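Local structure of CrmK (Actinoalloteichus sp. WH1-2216-6, 5I1V) at residues V244-D249 with L302-A307. The protein is an FAD-dependent oxidase with covalently bound flavin that takes part in recycling a shunt product of caerulomycin biosynthesis. Residues are numbered along the deposited sequence; the frame is centred on the assembly and turned at random.
Sequences VSNFLD and LNEGVA
Asn246, on helix 237-253, carries both direct hydrogen bonds to segment 302-307. Its CB points at that segment and lies 3.8 Å from the carbonyl O of Leu302. From there CG runs anti to its own carbonyl carbon (chi1 -70°), which turns the flat amide toward Leu302 and Glu304, ND2 leading. Each N-H of ND2 has a backbone acceptor. One runs almost straight (176°) to Leu302 O at 3.1 Å; the acceptor lies in the Asn246 amide plane, yet the donor stands above the plane of the Leu302 carbonyl. The other, from ND2 to Glu304 O, is shorter at 2.8 Å but more bent (152°), and meets that oxygen in its carbonyl plane, on a lone pair. OD1, at the other tip, accepts from Arg242 NE and has a water within hydrogen-bonding distance, itself only weakly placed toward Glu304 OE2.

Beside this, Leu302 CD2 lies 3.6 Å from Phe247 CA and comes up at the ring edge, near its plane, 4.0 Å from Phe247 CD1. Both side chains rest on Met280 of strand 277-285, so the two helices pack on the large antiparallel sheet, as in berberine-bridge-enzyme relatives. With the Phe247 side chain about 12 Å from those of FAD-binding Phe123 and Tyr138, this is a fold element rather than part of the flavin site.

The type II turn Asn303-Val306 reverses the chain through Glu304 and Gly305, bringing Glu304 O round beside Leu302 O, so one buried amide can bind both. This grip fixes the amide's rotation and ties Leu302 and the following turn to helix 237-253.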
loop_
_atom_site.group_PDB
_atom_site.type_symbol
_atom_site.label_atom_id
_atom_site.label_comp_id
_atom_site.label_asym_id
_atom_site.label_seq_id
_atom_site.Cartn_x
_atom_site.Cartn_y
_atom_site.Cartn_z
ATOM N N VAL A 244 -5.481 -31.090 3.119
ATOM C CA VAL A 244 -4.079 -30.749 2.902
ATOM C C VAL A 244 -3.366 -31.845 2.092
ATOM O O VAL A 244 -2.532 -31.534 1.235
ATOM C CB VAL A 244 -3.333 -30.531 4.234
ATOM C CG1 VAL A 244 -1.836 -30.374 3.976
ATOM C CG2 VAL A 244 -3.896 -29.333 4.956
ATOM N N SER A 245 -3.623 -33.118 2.402
ATOM C CA SER A 245 -3.048 -34.229 1.609
ATOM C C SER A 245 -3.432 -34.088 0.144
ATOM O O SER A 245 -2.604 -34.252 -0.739
ATOM C CB SER A 245 -3.510 -35.606 2.126
ATOM O OG SER A 245 -3.029 -35.787 3.432
ATOM N N ASN A 246 -4.703 -33.810 -0.124
ATOM C CA ASN A 246 -5.146 -33.607 -1.513
ATOM C C ASN A 246 -4.393 -32.503 -2.223
ATOM O O ASN A 246 -4.053 -32.648 -3.389
ATOM C CB ASN A 246 -6.628 -33.311 -1.605
ATOM C CG ASN A 246 -7.476 -34.524 -1.261
ATOM O OD1 ASN A 246 -6.960 -35.637 -1.179
ATOM N ND2 ASN A 246 -8.755 -34.314 -1.076
ATOM N N PHE A 247 -4.208 -31.386 -1.512
ATOM C CA PHE A 247 -3.453 -30.233 -2.035
ATOM C C PHE A 247 -2.027 -30.638 -2.366
ATOM O O PHE A 247 -1.562 -30.436 -3.468
ATOM C CB PHE A 247 -3.437 -29.114 -0.999
ATOM C CG PHE A 247 -2.784 -27.844 -1.495
ATOM C CD1 PHE A 247 -3.502 -26.943 -2.252
ATOM C CD2 PHE A 247 -1.469 -27.553 -1.196
ATOM C CE1 PHE A 247 -2.914 -25.760 -2.719
ATOM C CE2 PHE A 247 -0.860 -26.381 -1.670
ATOM C CZ PHE A 247 -1.593 -25.479 -2.411
ATOM N N LEU A 248 -1.346 -31.261 -1.408
ATOM C CA LEU A 248 0.048 -31.650 -1.606
ATOM C C LEU A 248 0.197 -32.632 -2.759
ATOM O O LEU A 248 1.107 -32.470 -3.601
ATOM C CB LEU A 248 0.660 -32.220 -0.336
ATOM C CG LEU A 248 0.664 -31.288 0.871
ATOM C CD1 LEU A 248 1.210 -31.997 2.092
ATOM C CD2 LEU A 248 1.425 -30.014 0.614
ATOM N N ASP A 249 -0.709 -33.606 -2.850
ATOM C CA ASP A 249 -0.598 -34.624 -3.918
ATOM C C ASP A 249 -0.761 -33.988 -5.253
ATOM O O ASP A 249 -0.007 -34.279 -6.173
ATOM C CB ASP A 249 -1.668 -35.736 -3.804
ATOM C CG ASP A 249 -1.487 -36.601 -2.574
ATOM O OD1 ASP A 249 -0.349 -36.666 -2.045
ATOM O OD2 ASP A 249 -2.499 -37.207 -2.110
ATOM N N LEU A 302 -9.302 -31.118 -4.669
ATOM C CA LEU A 302 -9.162 -30.705 -3.277
ATOM C C LEU A 302 -10.246 -31.239 -2.407
ATOM O O LEU A 302 -10.003 -31.536 -1.243
ATOM C CB LEU A 302 -9.212 -29.188 -3.137
ATOM C CG LEU A 302 -7.976 -28.439 -3.596
ATOM C CD1 LEU A 302 -8.074 -27.010 -3.071
ATOM C CD2 LEU A 302 -6.715 -29.098 -3.098
ATOM N N ASN A 303 -11.453 -31.298 -2.950
ATOM C CA ASN A 303 -12.618 -31.746 -2.196
ATOM C C ASN A 303 -12.837 -33.237 -2.082
ATOM O O ASN A 303 -13.732 -33.654 -1.356
ATOM C CB ASN A 303 -13.879 -31.229 -2.845
ATOM C CG ASN A 303 -13.956 -29.739 -2.830
ATOM O OD1 ASN A 303 -13.489 -29.085 -1.882
ATOM N ND2 ASN A 303 -14.576 -29.181 -3.872
ATOM N N GLU A 304 -12.112 -34.063 -2.808
ATOM C CA GLU A 304 -12.516 -35.449 -2.790
ATOM C C GLU A 304 -12.173 -36.111 -1.427
ATOM O O GLU A 304 -11.072 -35.961 -0.895
ATOM C CB GLU A 304 -12.114 -36.217 -4.069
ATOM C CG GLU A 304 -10.652 -36.416 -4.404
ATOM C CD GLU A 304 -10.394 -36.633 -5.918
ATOM O OE1 GLU A 304 -11.286 -36.344 -6.753
ATOM O OE2 GLU A 304 -9.283 -37.084 -6.297
ATOM N N GLY A 305 -13.187 -36.741 -0.819
ATOM C CA GLY A 305 -13.061 -37.339 0.514
ATOM C C GLY A 305 -13.163 -36.369 1.685
ATOM O O GLY A 305 -12.904 -36.752 2.816
ATOM N N VAL A 306 -13.542 -35.116 1.417
ATOM C CA VAL A 306 -13.515 -34.043 2.415
ATOM C C VAL A 306 -14.960 -33.628 2.656
ATOM O O VAL A 306 -15.641 -33.216 1.725
ATOM C CB VAL A 306 -12.709 -32.818 1.868
ATOM C CG1 VAL A 306 -12.799 -31.613 2.803
ATOM C CG2 VAL A 306 -11.269 -33.217 1.640
ATOM N N ALA A 307 -15.431 -33.735 3.896
ATOM C CA ALA A 307 -16.840 -33.476 4.192
ATOM C C ALA A 307 -17.215 -31.988 4.100
ATOM O O ALA A 307 -18.243 -31.673 3.530
ATOM C CB ALA A 307 -17.235 -34.055 5.559
HETATM O O HOH W 1 -8.139 -37.777 -3.255
#